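Local coordinates for protein probable flavin reductase (Sinorhizobium meliloti, PDB 3RH7) that binds flavin mononucleotide in a split-barrel domain and probably acts as an NADPH-dependent flavin reductase, at residues F25-T33 and L159-F167; T228-S239 and I251-P262. All coordinates share one frame; numbering follows the deposited sequence.

Contact 1: residues F25-T33 and L159-F167. With FMN (flavin mononucleotide), chain G.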
loop_
_atom_site.group_PDB
_atom_site.type_symbol
_atom_site.label_atom_id
_atom_site.label_comp_id
_atom_site.label_asym_id
_atom_site.label_seq_id
_atom_site.Cartn_x
_atom_site.Cartn_y
_atom_site.Cartn_z
ATOM N N PHE A 25 3.202 -13.195 -1.720
ATOM C CA PHE A 25 3.082 -12.349 -0.527
ATOM C C PHE A 25 3.155 -10.860 -0.917
ATOM O O PHE A 25 2.474 -10.011 -0.340
ATOM C CB PHE A 25 4.192 -12.670 0.479
ATOM C CG PHE A 25 4.115 -13.973 1.227
ATOM C CD1 PHE A 25 2.886 -14.515 1.587
ATOM C CD2 PHE A 25 5.268 -14.603 1.674
ATOM C CE1 PHE A 25 2.808 -15.683 2.354
ATOM C CE2 PHE A 25 5.190 -15.774 2.437
ATOM C CZ PHE A 25 3.961 -16.295 2.781
ATOM N N GLY A 26 3.956 -10.581 -1.930
ATOM C CA GLY A 26 4.138 -9.238 -2.462
ATOM C C GLY A 26 2.903 -8.572 -3.037
ATOM O O GLY A 26 2.898 -7.353 -3.199
ATOM N N ALA A 27 1.850 -9.368 -3.349
ATOM C CA ALA A 27 0.577 -8.875 -3.883
ATOM C C ALA A 27 -0.110 -7.939 -2.874
ATOM O O ALA A 27 -0.795 -6.978 -3.280
ATOM C CB ALA A 27 -0.333 -10.028 -4.226
ATOM N N PHE A 28 0.123 -8.193 -1.555
ATOM C CA PHE A 28 -0.413 -7.375 -0.479
ATOM C C PHE A 28 0.462 -6.168 -0.307
ATOM O O PHE A 28 1.610 -6.288 0.128
ATOM C CB PHE A 28 -0.526 -8.187 0.826
ATOM C CG PHE A 28 -1.123 -7.440 2.004
ATOM C CD1 PHE A 28 -2.497 -7.377 2.187
ATOM C CD2 PHE A 28 -0.307 -6.816 2.939
ATOM C CE1 PHE A 28 -3.038 -6.698 3.283
ATOM C CE2 PHE A 28 -0.851 -6.150 4.043
ATOM C CZ PHE A 28 -2.209 -6.090 4.205
ATOM N N ALA A 29 -0.062 -4.997 -0.672
ATOM C CA ALA A 29 0.705 -3.740 -0.548
ATOM C C ALA A 29 0.905 -3.406 0.925
ATOM O O ALA A 29 0.111 -3.827 1.754
ATOM C CB ALA A 29 -0.002 -2.596 -1.275
ATOM N N THR A 30 2.027 -2.790 1.262
ATOM C CA THR A 30 2.342 -2.358 2.629
ATOM C C THR A 30 3.104 -1.074 2.582
ATOM O O THR A 30 3.850 -0.886 1.631
ATOM C CB THR A 30 3.233 -3.374 3.404
ATOM O OG1 THR A 30 4.551 -3.358 2.857
ATOM C CG2 THR A 30 2.673 -4.778 3.470
ATOM N N GLY A 31 3.056 -0.304 3.664
ATOM C CA GLY A 31 3.920 0.840 3.854
ATOM C C GLY A 31 5.324 0.332 4.173
ATOM O O GLY A 31 5.607 -0.872 4.050
ATOM N N VAL A 32 6.235 1.230 4.562
ATOM C CA VAL A 32 7.609 0.826 4.887
ATOM C C VAL A 32 7.978 1.396 6.260
ATOM O O VAL A 32 7.765 2.604 6.515
ATOM C CB VAL A 32 8.641 1.254 3.802
ATOM C CG1 VAL A 32 10.034 0.755 4.154
ATOM C CG2 VAL A 32 8.235 0.794 2.397
ATOM N N THR A 33 8.499 0.525 7.149
ATOM C CA THR A 33 8.960 0.951 8.471
ATOM C C THR A 33 10.451 0.689 8.611
ATOM O O THR A 33 11.023 -0.050 7.807
ATOM C CB THR A 33 8.227 0.280 9.668
ATOM O OG1 THR A 33 8.836 -0.975 9.974
ATOM C CG2 THR A 33 6.708 0.177 9.516
ATOM N N LEU A 159 5.756 6.181 2.604
ATOM C CA LEU A 159 6.435 5.427 1.543
ATOM C C LEU A 159 5.728 4.110 1.492
ATOM O O LEU A 159 5.323 3.598 2.561
ATOM C CB LEU A 159 7.941 5.254 1.855
ATOM C CG LEU A 159 8.782 4.393 0.905
ATOM C CD1 LEU A 159 9.085 5.116 -0.416
ATOM C CD2 LEU A 159 10.084 4.011 1.556
ATOM N N GLY A 160 5.487 3.626 0.280
ATOM C CA GLY A 160 4.822 2.344 0.084
ATOM C C GLY A 160 5.727 1.364 -0.626
ATOM O O GLY A 160 6.689 1.771 -1.255
ATOM N N TYR A 161 5.437 0.074 -0.501
ATOM C CA TYR A 161 6.081 -1.046 -1.184
ATOM C C TYR A 161 5.026 -1.981 -1.656
ATOM O O TYR A 161 4.286 -2.508 -0.824
ATOM C CB TYR A 161 7.060 -1.812 -0.265
ATOM C CG TYR A 161 8.189 -2.522 -0.993
ATOM C CD1 TYR A 161 9.276 -1.809 -1.502
ATOM C CD2 TYR A 161 8.213 -3.910 -1.105
ATOM C CE1 TYR A 161 10.363 -2.459 -2.099
ATOM C CE2 TYR A 161 9.292 -4.572 -1.714
ATOM C CZ TYR A 161 10.378 -3.842 -2.190
ATOM O OH TYR A 161 11.455 -4.444 -2.814
ATOM N N ALA A 162 4.901 -2.172 -2.969
ATOM C CA ALA A 162 3.965 -3.177 -3.509
ATOM C C ALA A 162 4.663 -3.939 -4.561
ATOM O O ALA A 162 5.396 -3.340 -5.372
ATOM C CB ALA A 162 2.697 -2.564 -4.065
ATOM N N ARG A 163 4.459 -5.267 -4.540
ATOM C CA ARG A 163 5.034 -6.219 -5.492
ATOM C C ARG A 163 6.560 -6.012 -5.553
ATOM O O ARG A 163 7.223 -6.098 -4.530
ATOM C CB ARG A 163 4.342 -6.131 -6.868
ATOM C CG ARG A 163 2.857 -6.448 -6.771
ATOM C CD ARG A 163 2.219 -6.896 -8.061
ATOM N NE ARG A 163 1.733 -8.280 -7.967
ATOM C CZ ARG A 163 0.490 -8.620 -7.660
ATOM N NH1 ARG A 163 -0.406 -7.689 -7.365
ATOM N NH2 ARG A 163 0.137 -9.888 -7.637
ATOM N N GLY A 164 7.103 -5.700 -6.698
ATOM C CA GLY A 164 8.536 -5.454 -6.739
ATOM C C GLY A 164 9.039 -4.303 -5.851
ATOM O O GLY A 164 9.823 -4.534 -4.919
ATOM N N GLY A 165 8.585 -3.069 -6.133
ATOM C CA GLY A 165 9.084 -1.908 -5.417
ATOM C C GLY A 165 8.139 -0.873 -4.844
ATOM O O GLY A 165 6.935 -1.097 -4.663
ATOM N N TYR A 166 8.745 0.259 -4.505
ATOM C CA TYR A 166 8.109 1.412 -3.907
ATOM C C TYR A 166 7.161 2.154 -4.830
ATOM O O TYR A 166 7.403 2.311 -6.039
ATOM C CB TYR A 166 9.170 2.424 -3.455
ATOM C CG TYR A 166 10.304 1.866 -2.637
ATOM C CD1 TYR A 166 10.127 1.557 -1.289
ATOM C CD2 TYR A 166 11.582 1.745 -3.174
ATOM C CE1 TYR A 166 11.173 1.067 -0.515
ATOM C CE2 TYR A 166 12.643 1.277 -2.403
ATOM C CZ TYR A 166 12.429 0.928 -1.075
ATOM O OH TYR A 166 13.442 0.438 -0.298
ATOM N N PHE A 167 6.140 2.733 -4.196
ATOM C CA PHE A 167 5.128 3.574 -4.807
ATOM C C PHE A 167 4.866 4.750 -3.840
ATOM O O PHE A 167 5.087 4.602 -2.618
ATOM C CB PHE A 167 3.871 2.746 -5.124
ATOM C CG PHE A 167 3.170 2.172 -3.925
ATOM C CD1 PHE A 167 2.202 2.896 -3.259
ATOM C CD2 PHE A 167 3.471 0.904 -3.468
ATOM C CE1 PHE A 167 1.544 2.359 -2.158
ATOM C CE2 PHE A 167 2.809 0.370 -2.360
ATOM C CZ PHE A 167 1.856 1.102 -1.710
HETATM N N1 FMN G . 13.810 -8.098 7.240
HETATM C C2 FMN G . 13.172 -8.715 8.306
HETATM O O2 FMN G . 13.829 -9.419 9.094
HETATM N N3 FMN G . 11.819 -8.467 8.510
HETATM C C4 FMN G . 10.973 -7.694 7.692
HETATM O O4 FMN G . 9.775 -7.479 7.896
HETATM C C4A FMN G . 11.676 -7.078 6.479
HETATM N N5 FMN G . 10.980 -6.324 5.644
HETATM C C5A FMN G . 11.657 -5.667 4.587
HETATM C C6 FMN G . 10.845 -4.842 3.734
HETATM C C7 FMN G . 11.405 -4.081 2.669
HETATM C C7M FMN G . 10.525 -3.219 1.811
HETATM C C8 FMN G . 12.801 -4.175 2.453
HETATM C C8M FMN G . 13.417 -3.405 1.355
HETATM C C9 FMN G . 13.641 -5.013 3.277
HETATM C C9A FMN G . 13.112 -5.800 4.364
HETATM N N10 FMN G . 13.901 -6.649 5.254
HETATM C C10 FMN G . 13.211 -7.307 6.334
HETATM C "C1'" FMN G . 15.395 -6.804 5.047
HETATM C "C2'" FMN G . 16.230 -6.197 6.259
HETATM O "O2'" FMN G . 16.068 -4.800 6.513
HETATM C "C3'" FMN G . 17.754 -6.459 6.407
HETATM O "O3'" FMN G . 18.420 -6.866 5.198
HETATM C "C4'" FMN G . 18.170 -7.251 7.688
HETATM O "O4'" FMN G . 17.218 -8.250 8.203
HETATM C "C5'" FMN G . 18.563 -6.256 8.757
HETATM O "O5'" FMN G . 19.969 -6.166 8.608
HETATM P P FMN G . 20.901 -7.004 9.673
HETATM O O1P FMN G . 20.013 -6.782 10.980
HETATM O O2P FMN G . 22.324 -6.334 9.726
HETATM O O3P FMN G . 21.176 -8.452 9.195
#
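The guanidinium of Arg163 lies with one face against Ala27, whose CA stands 3.7 Å above the plane over its centre. Tyr166 instead turns its ring edge to Val32: CG2 of Val32 sits near the ring plane, 4.1 Å from CE1 of Tyr166. One face of that ring is taken by CE1 of Tyr161. The Tyr161 ring in turn has CD1 of Tyr166 at its edge, and over one face it carries the flavin methyl C7M, 3.6 Å above the plane and centred. Tyr161 reaches the flavin because CG is anti to the backbone N (chi1 -153°), which swings the ring clear of segment 25-33. Phe167 packs a face on CA of Gly160, where a side chain would run into the ring, and its CZ approaches CB of Ala29 obliquely at 4.2 Å.

The backbones of the two segments are joined as antiparallel strands. Thr30 and Tyr161 form a hydrogen-bonded pair, Thr30 N giving to Tyr161 O at 3.1 Å and Tyr161 N to Thr30 O at 2.8 Å, the latter with a C=O...N angle of 169°. Arg163 N also reaches Gly26 O (2.9 Å), in the turn before the strand, whereas Val32 N to Leu159 O is weak. CG2 of Val32 fills the angle between CD2 of Leu159 and CB of Tyr161.

The polar ends find partners beyond the strand pair or within their own segment: Thr30 OG1 gives to Gly31 O and also bonds Asn50, Tyr166 OH bonds Ser95 and Asn96, and Arg163 NH2 bonds Asn153 of the second subunit. This strand pairing of the FMN-binding split barrel thus meets the dimethyl end of the isoalloxazine with an aromatic face, an apolar match, while Arg163 spends its hydrogen-bonding capacity at least partly on the dimer interface.

Contact 2: residues T228-S239 and I251-P262; sequences TGLNVTIGFLYS and IVYHALASDGAP
Tyr253 is the wedge of this antiparallel beta hairpin, its ring held between two aliphatic bumps. CD2 of Leu237 stands over the ring centre, 3.5 Å from the centroid, and CG2 of Ile234 presses on the opposite face nearer the rim, the two making CH-pi contacts. A leucine in place of Tyr253 would probably leave both methyls without a flat surface to rest on and open a gap between them. CD2 of Leu237 also packs against CG2 of Ile251, so one methyl serves two neighbours. Toward the other end, CD1 of Ile234 packs on CB of Ala255, and Leu230 drops CD2 against CB of Ala257 (4.0 Å), beside the loop 258-262 that curls round it.

Thr233 and Leu256 form a regular hydrogen-bonded pair, but past Ile234 the strand turns a corner, and the register slips by one before Leu237 and again before Ser239. Beyond the corner, Tyr238 points the edge of its ring at the face of His254, planes at 69°; CG lies anti to the backbone N (chi1 -163°), which carries the ring across. The second slip is a classic bulge: Val252 O accepts from both Tyr238 N at 2.7 Å and Ser239 N at 3.1 Å.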
loop_
_atom_site.group_PDB
_atom_site.type_symbol
_atom_site.label_atom_id
_atom_site.label_comp_id
_atom_site.label_asym_id
_atom_site.label_seq_id
_atom_site.Cartn_x
_atom_site.Cartn_y
_atom_site.Cartn_z
ATOM N N THR A 228 5.593 -8.066 -26.963
ATOM C CA THR A 228 6.071 -9.300 -26.355
ATOM C C THR A 228 5.245 -10.535 -26.727
ATOM O O THR A 228 5.784 -11.656 -26.756
ATOM C CB THR A 228 6.083 -9.159 -24.836
ATOM O OG1 THR A 228 4.740 -9.021 -24.395
ATOM C CG2 THR A 228 6.925 -7.973 -24.351
ATOM N N GLY A 229 3.953 -10.341 -26.967
ATOM C CA GLY A 229 3.042 -11.448 -27.257
ATOM C C GLY A 229 2.644 -12.165 -25.971
ATOM O O GLY A 229 2.155 -13.301 -25.994
ATOM N N LEU A 230 2.884 -11.496 -24.842
ATOM C CA LEU A 230 2.638 -11.977 -23.500
ATOM C C LEU A 230 1.514 -11.155 -22.871
ATOM O O LEU A 230 1.105 -10.148 -23.438
ATOM C CB LEU A 230 3.948 -11.808 -22.710
ATOM C CG LEU A 230 4.880 -12.985 -22.532
ATOM C CD1 LEU A 230 5.210 -13.663 -23.839
ATOM C CD2 LEU A 230 6.172 -12.519 -21.948
ATOM N N ASN A 231 1.001 -11.591 -21.721
ATOM C CA ASN A 231 -0.054 -10.891 -20.998
ATOM C C ASN A 231 0.597 -9.994 -19.998
ATOM O O ASN A 231 1.533 -10.421 -19.323
ATOM C CB ASN A 231 -1.029 -11.860 -20.327
ATOM C CG ASN A 231 -1.871 -12.652 -21.288
ATOM O OD1 ASN A 231 -2.471 -12.116 -22.225
ATOM N ND2 ASN A 231 -1.942 -13.949 -21.056
ATOM N N VAL A 232 0.139 -8.737 -19.921
ATOM C CA VAL A 232 0.780 -7.742 -19.079
ATOM C C VAL A 232 -0.207 -7.114 -18.104
ATOM O O VAL A 232 -1.400 -7.011 -18.406
ATOM C CB VAL A 232 1.471 -6.683 -19.980
ATOM C CG1 VAL A 232 1.895 -5.442 -19.192
ATOM C CG2 VAL A 232 2.679 -7.282 -20.730
ATOM N N THR A 233 0.300 -6.746 -16.906
ATOM C CA THR A 233 -0.449 -6.018 -15.892
ATOM C C THR A 233 0.399 -4.813 -15.534
ATOM O O THR A 233 1.539 -4.964 -15.077
ATOM C CB THR A 233 -0.848 -6.874 -14.673
ATOM O OG1 THR A 233 -1.977 -7.684 -15.015
ATOM C CG2 THR A 233 -1.237 -6.021 -13.459
ATOM N N ILE A 234 -0.138 -3.609 -15.775
ATOM C CA ILE A 234 0.578 -2.389 -15.416
ATOM C C ILE A 234 0.251 -2.119 -13.968
ATOM O O ILE A 234 -0.907 -2.259 -13.568
ATOM C CB ILE A 234 0.196 -1.215 -16.341
ATOM C CG1 ILE A 234 0.351 -1.545 -17.841
ATOM C CG2 ILE A 234 0.915 0.061 -15.952
ATOM C CD1 ILE A 234 1.725 -1.808 -18.352
ATOM N N GLY A 235 1.259 -1.808 -13.180
ATOM C CA GLY A 235 1.072 -1.545 -11.764
ATOM C C GLY A 235 1.189 -0.093 -11.365
ATOM O O GLY A 235 0.575 0.785 -11.974
ATOM N N PHE A 236 1.958 0.148 -10.304
ATOM C CA PHE A 236 2.177 1.475 -9.754
ATOM C C PHE A 236 3.224 2.202 -10.548
ATOM O O PHE A 236 4.098 1.578 -11.134
ATOM C CB PHE A 236 2.604 1.396 -8.273
ATOM C CG PHE A 236 1.499 1.121 -7.282
ATOM C CD1 PHE A 236 0.651 2.136 -6.866
ATOM C CD2 PHE A 236 1.321 -0.145 -6.747
ATOM C CE1 PHE A 236 -0.371 1.883 -5.948
ATOM C CE2 PHE A 236 0.294 -0.405 -5.845
ATOM C CZ PHE A 236 -0.547 0.608 -5.447
ATOM N N LEU A 237 3.157 3.527 -10.537
ATOM C CA LEU A 237 4.142 4.375 -11.197
ATOM C C LEU A 237 5.511 4.129 -10.569
ATOM O O LEU A 237 5.642 4.037 -9.336
ATOM C CB LEU A 237 3.746 5.853 -11.078
ATOM C CG LEU A 237 2.616 6.300 -11.967
ATOM C CD1 LEU A 237 2.137 7.646 -11.567
ATOM C CD2 LEU A 237 3.051 6.342 -13.394
ATOM N N TYR A 238 6.512 3.943 -11.423
ATOM C CA TYR A 238 7.869 3.681 -10.969
ATOM C C TYR A 238 8.657 4.982 -10.835
ATOM O O TYR A 238 9.288 5.231 -9.809
ATOM C CB TYR A 238 8.541 2.739 -11.951
ATOM C CG TYR A 238 9.779 2.063 -11.432
ATOM C CD1 TYR A 238 9.694 0.885 -10.700
ATOM C CD2 TYR A 238 11.040 2.519 -11.787
ATOM C CE1 TYR A 238 10.836 0.201 -10.296
ATOM C CE2 TYR A 238 12.191 1.842 -11.390
ATOM C CZ TYR A 238 12.081 0.684 -10.642
ATOM O OH TYR A 238 13.200 0.010 -10.222
ATOM N N SER A 239 8.579 5.825 -11.866
ATOM C CA SER A 239 9.320 7.070 -11.940
ATOM C C SER A 239 8.682 8.062 -12.940
ATOM O O SER A 239 8.179 7.652 -13.983
ATOM C CB SER A 239 10.750 6.741 -12.364
ATOM O OG SER A 239 11.513 7.896 -12.653
ATOM N N ILE A 251 7.130 8.953 -18.305
ATOM C CA ILE A 251 6.275 8.289 -17.300
ATOM C C ILE A 251 6.624 6.795 -17.349
ATOM O O ILE A 251 6.352 6.126 -18.357
ATOM C CB ILE A 251 4.748 8.568 -17.465
ATOM C CG1 ILE A 251 4.428 10.056 -17.171
ATOM C CG2 ILE A 251 3.915 7.649 -16.573
ATOM C CD1 ILE A 251 3.050 10.505 -17.512
ATOM N N VAL A 252 7.294 6.291 -16.288
ATOM C CA VAL A 252 7.735 4.895 -16.204
ATOM C C VAL A 252 6.883 4.175 -15.169
ATOM O O VAL A 252 6.738 4.646 -14.031
ATOM C CB VAL A 252 9.250 4.757 -15.907
ATOM C CG1 VAL A 252 9.692 3.292 -15.938
ATOM C CG2 VAL A 252 10.074 5.587 -16.882
ATOM N N TYR A 253 6.281 3.050 -15.592
ATOM C CA TYR A 253 5.415 2.221 -14.756
ATOM C C TYR A 253 6.113 0.963 -14.365
ATOM O O TYR A 253 7.034 0.509 -15.063
ATOM C CB TYR A 253 4.147 1.842 -15.522
ATOM C CG TYR A 253 2.975 2.768 -15.342
ATOM C CD1 TYR A 253 2.123 2.640 -14.248
ATOM C CD2 TYR A 253 2.641 3.698 -16.318
ATOM C CE1 TYR A 253 0.970 3.415 -14.126
ATOM C CE2 TYR A 253 1.505 4.500 -16.196
ATOM C CZ TYR A 253 0.662 4.343 -15.104
ATOM O OH TYR A 253 -0.488 5.082 -14.986
ATOM N N HIS A 254 5.676 0.379 -13.255
ATOM C CA HIS A 254 6.175 -0.912 -12.869
ATOM C C HIS A 254 5.188 -1.879 -13.504
ATOM O O HIS A 254 4.004 -1.555 -13.519
ATOM C CB HIS A 254 6.332 -1.046 -11.338
ATOM C CG HIS A 254 7.076 -2.284 -10.904
ATOM N ND1 HIS A 254 7.674 -3.168 -11.833
ATOM C CD2 HIS A 254 7.278 -2.777 -9.663
ATOM C CE1 HIS A 254 8.205 -4.150 -11.120
ATOM N NE2 HIS A 254 7.993 -3.970 -9.815
ATOM N N ALA A 255 5.651 -2.984 -14.146
ATOM C CA ALA A 255 4.705 -3.903 -14.781
ATOM C C ALA A 255 5.105 -5.378 -14.621
ATOM O O ALA A 255 6.196 -5.667 -14.141
ATOM C CB ALA A 255 4.547 -3.548 -16.252
ATOM N N LEU A 256 4.191 -6.302 -14.984
ATOM C CA LEU A 256 4.400 -7.746 -14.911
ATOM C C LEU A 256 4.023 -8.432 -16.181
ATOM O O LEU A 256 2.964 -8.127 -16.748
ATOM C CB LEU A 256 3.584 -8.388 -13.791
ATOM C CG LEU A 256 4.026 -8.164 -12.384
ATOM C CD1 LEU A 256 3.096 -8.864 -11.443
ATOM C CD2 LEU A 256 5.458 -8.592 -12.168
ATOM N N ALA A 257 4.844 -9.410 -16.589
ATOM C CA ALA A 257 4.569 -10.204 -17.771
ATOM C C ALA A 257 4.275 -11.649 -17.391
ATOM O O ALA A 257 4.841 -12.179 -16.415
ATOM C CB ALA A 257 5.732 -10.142 -18.736
ATOM N N SER A 258 3.388 -12.289 -18.181
ATOM C CA SER A 258 3.032 -13.688 -18.003
ATOM C C SER A 258 4.234 -14.556 -18.411
ATOM O O SER A 258 5.229 -14.028 -18.923
ATOM C CB SER A 258 1.783 -14.015 -18.812
ATOM O OG SER A 258 1.980 -13.735 -20.185
ATOM N N ASP A 259 4.182 -15.866 -18.147
ATOM C CA ASP A 259 5.316 -16.719 -18.488
ATOM C C ASP A 259 5.391 -16.967 -19.998
ATOM O O ASP A 259 4.374 -16.854 -20.704
ATOM C CB ASP A 259 5.259 -18.029 -17.710
ATOM C CG ASP A 259 5.459 -17.863 -16.222
ATOM O OD1 ASP A 259 6.149 -16.888 -15.811
ATOM O OD2 ASP A 259 4.965 -18.719 -15.466
ATOM N N GLY A 260 6.616 -17.217 -20.468
ATOM C CA GLY A 260 6.904 -17.489 -21.868
ATOM C C GLY A 260 7.965 -16.618 -22.507
ATOM O O GLY A 260 8.328 -15.561 -21.986
ATOM N N ALA A 261 8.446 -17.050 -23.665
ATOM C CA ALA A 261 9.437 -16.302 -24.420
ATOM C C ALA A 261 8.777 -15.155 -25.173
ATOM O O ALA A 261 7.792 -15.388 -25.892
ATOM C CB ALA A 261 10.162 -17.216 -25.390
ATOM N N PRO A 262 9.290 -13.909 -25.015
ATOM C CA PRO A 262 8.689 -12.782 -25.740
ATOM C C PRO A 262 9.026 -12.821 -27.235
ATOM O O PRO A 262 10.134 -13.228 -27.638
ATOM C CB PRO A 262 9.282 -11.553 -25.047
ATOM C CG PRO A 262 10.593 -12.009 -24.539
ATOM C CD PRO A 262 10.445 -13.473 -24.199
#

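In the fold
From the N terminus the chain passes through helix 18-25 into contact 1, whose second half arrives only after 125 intervening residues; that closure pairs strand 30-38 with strand 160-162 and so joins distant parts of the flavin-reductase-like split barrel. Contact 2 follows in series, neither nested in nor crossing it, and closes a short loop of 11 residues in the hairpin that lies at one side of the four-stranded mixed sheet. The two centres are 17 Å apart, yet their margins meet: the Phe167 ring stacks with that of Phe236, and Gly164 packs on His254. The barrel is thereby tied to the C-terminal sheet, and both contacts also touch the second subunit.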